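Local coordinates for protein metallo-carboxypeptidase (Pseudomonas aeruginosa, PDB 4A39) that is a zinc-dependent enzyme of the M14 peptidase family, probably a carboxypeptidase that removes residues from the C-terminal end of its substrates, at residues 85-90 / 95-100. Residues are numbered along the deposited sequence; the frame is centred on the assembly and turned at random.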
loop_
_atom_site.group_PDB
_atom_site.type_symbol
_atom_site.label_atom_id
_atom_site.label_comp_id
_atom_site.label_asym_id
_atom_site.label_seq_id
_atom_site.Cartn_x
_atom_site.Cartn_y
_atom_site.Cartn_z
ATOM N N GLN A 85 7.582 -10.148 -12.136
ATOM C CA GLN A 85 7.721 -9.545 -13.456
ATOM C C GLN A 85 7.632 -8.030 -13.292
ATOM O O GLN A 85 6.668 -7.523 -12.719
ATOM C CB GLN A 85 6.596 -10.018 -14.386
ATOM C CG GLN A 85 6.477 -11.534 -14.537
ATOM C CD GLN A 85 7.746 -12.182 -15.060
ATOM O OE1 GLN A 85 8.512 -12.785 -14.303
ATOM N NE2 GLN A 85 7.978 -12.054 -16.357
ATOM N N ALA A 86 8.640 -7.314 -13.789
ATOM C CA ALA A 86 8.676 -5.855 -13.700
ATOM C C ALA A 86 7.527 -5.212 -14.471
ATOM O O ALA A 86 7.017 -5.788 -15.429
ATOM C CB ALA A 86 10.003 -5.335 -14.238
ATOM N N VAL A 87 7.136 -4.011 -14.050
ATOM C CA VAL A 87 6.051 -3.289 -14.699
ATOM C C VAL A 87 6.632 -2.134 -15.513
ATOM O O VAL A 87 7.634 -1.530 -15.127
ATOM C CB VAL A 87 5.058 -2.726 -13.656
ATOM C CG1 VAL A 87 3.719 -2.460 -14.306
ATOM C CG2 VAL A 87 4.910 -3.702 -12.496
ATOM N N ALA A 88 5.997 -1.831 -16.640
ATOM C CA ALA A 88 6.461 -0.758 -17.512
ATOM C C ALA A 88 5.289 0.031 -18.077
ATOM O O ALA A 88 4.143 -0.413 -18.016
ATOM C CB ALA A 88 7.288 -1.339 -18.650
ATOM N N SER A 89 5.583 1.208 -18.623
ATOM C CA SER A 89 4.555 2.052 -19.219
ATOM C C SER A 89 5.160 3.081 -20.160
ATOM O O SER A 89 6.188 3.680 -19.856
ATOM C CB SER A 89 3.765 2.780 -18.134
ATOM O OG SER A 89 2.828 3.667 -18.719
ATOM N N TYR A 90 4.516 3.289 -21.304
ATOM C CA TYR A 90 5.001 4.272 -22.265
ATOM C C TYR A 90 4.478 5.658 -21.911
ATOM O O TYR A 90 5.164 6.658 -22.130
ATOM C CB TYR A 90 4.528 3.937 -23.685
ATOM C CG TYR A 90 5.097 2.673 -24.273
ATOM C CD1 TYR A 90 6.465 2.536 -24.499
ATOM C CD2 TYR A 90 4.261 1.607 -24.615
ATOM C CE1 TYR A 90 6.988 1.367 -25.054
ATOM C CE2 TYR A 90 4.772 0.437 -25.167
ATOM C CZ TYR A 90 6.135 0.323 -25.385
ATOM O OH TYR A 90 6.646 -0.834 -25.936
ATOM N N TRP A 95 -0.098 0.564 -17.614
ATOM C CA TRP A 95 1.054 -0.196 -17.146
ATOM C C TRP A 95 0.943 -1.675 -17.513
ATOM O O TRP A 95 -0.127 -2.284 -17.395
ATOM C CB TRP A 95 1.217 -0.026 -15.630
ATOM C CG TRP A 95 1.631 1.367 -15.249
ATOM C CD1 TRP A 95 0.829 2.470 -15.160
ATOM C CD2 TRP A 95 2.963 1.816 -14.970
ATOM N NE1 TRP A 95 1.579 3.580 -14.845
ATOM C CE2 TRP A 95 2.893 3.207 -14.724
ATOM C CE3 TRP A 95 4.209 1.179 -14.906
ATOM C CZ2 TRP A 95 4.025 3.973 -14.417
ATOM C CZ3 TRP A 95 5.340 1.944 -14.600
ATOM C CH2 TRP A 95 5.234 3.328 -14.360
ATOM N N PHE A 96 2.053 -2.245 -17.974
ATOM C CA PHE A 96 2.090 -3.644 -18.386
ATOM C C PHE A 96 3.318 -4.383 -17.861
ATOM O O PHE A 96 4.372 -3.788 -17.653
ATOM C CB PHE A 96 2.066 -3.741 -19.915
ATOM C CG PHE A 96 3.132 -2.919 -20.597
ATOM C CD1 PHE A 96 2.909 -1.580 -20.912
ATOM C CD2 PHE A 96 4.353 -3.491 -20.936
ATOM C CE1 PHE A 96 3.892 -0.824 -21.562
ATOM C CE2 PHE A 96 5.338 -2.749 -21.582
ATOM C CZ PHE A 96 5.108 -1.413 -21.897
ATOM N N ARG A 97 3.171 -5.687 -17.654
ATOM C CA ARG A 97 4.269 -6.512 -17.158
ATOM C C ARG A 97 5.178 -6.930 -18.314
ATOM O O ARG A 97 4.717 -7.096 -19.448
ATOM C CB ARG A 97 3.711 -7.762 -16.464
ATOM C CG ARG A 97 2.839 -7.478 -15.238
ATOM C CD ARG A 97 3.673 -7.138 -14.004
ATOM N NE ARG A 97 2.815 -6.736 -12.887
ATOM C CZ ARG A 97 3.157 -6.838 -11.604
ATOM N NH1 ARG A 97 4.340 -7.332 -11.263
ATOM N NH2 ARG A 97 2.312 -6.444 -10.658
ATOM N N VAL A 98 6.465 -7.090 -18.023
ATOM C CA VAL A 98 7.440 -7.499 -19.029
ATOM C C VAL A 98 8.191 -8.746 -18.566
ATOM O O VAL A 98 8.359 -8.975 -17.370
ATOM C CB VAL A 98 8.464 -6.374 -19.315
ATOM C CG1 VAL A 98 7.763 -5.186 -19.965
ATOM C CG2 VAL A 98 9.148 -5.946 -18.019
ATOM N N PRO A 99 8.646 -9.577 -19.517
ATOM C CA PRO A 99 9.382 -10.804 -19.197
ATOM C C PRO A 99 10.547 -10.531 -18.249
ATOM O O PRO A 99 11.412 -9.700 -18.537
ATOM C CB PRO A 99 9.853 -11.288 -20.568
ATOM C CG PRO A 99 8.750 -10.843 -21.470
ATOM C CD PRO A 99 8.457 -9.438 -20.971
ATOM N N SER A 100 10.571 -11.236 -17.123
ATOM C CA SER A 100 11.626 -11.048 -16.133
ATOM C C SER A 100 12.134 -12.379 -15.588
ATOM O O SER A 100 11.392 -13.359 -15.540
ATOM C CB SER A 100 11.098 -10.195 -14.975
ATOM O OG SER A 100 10.477 -9.015 -15.458
#
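A88 and F96 form the hydrogen-bonded pair of this antiparallel hairpin: A88 N donates to F96 O at 2.7 Å, and F96 N returns a straighter bond to A88 O (167° at the hydrogen). Beyond the non-hydrogen-bonded pair V87 and R97, V98 N reaches A86 O at 3.0 Å. There the regular pattern gives way to a side chain: A86 N donates to S100 OG, at 3.0 Å, while that hydroxyl gives its own proton to V98 O, so S100 bridges the two backbones with both donor and acceptor used. R97 bends back at chi2 (-78°), which carries its guanidinium across the V87 side chain; NH1 meets Q85 O at 2.8 Å in the carbonyl plane, and V87 CG2 lies over the centre of the guanidinium face. NE and NH2 of R97 reach on to the carbonyls of T362, F351 and W364, tying the hairpin to the C-terminal part of the chain. V87 CG1 instead touches the edge of the W95 indole, one face of which is taken by S89 CB, 3.5 Å from the centroid of the six-membered ring in a CH-pi contact. S89 OG turns into the hairpin loop, hydrogen-bonded to G92 N and R94 O. On the other face of the sheet, F96 CG sits between its backbone N and carbonyl carbon (chi1 53°), which lays the ring over the partner strand, with A88 O against one ring face and A88 CB in CH-pi contact; the Y90 ring meets it obliquely, Y90 CE2 lying 3.8 Å from F96 CZ. A88 CB also touches V98 CG1. Within the mixed sheet of the N-terminal domain, away from the zinc site, strand 87-89 pairs on its other edge with 118-121, and strand 96-103 with 106-111, whose F109 packs on A86, V98 and S100.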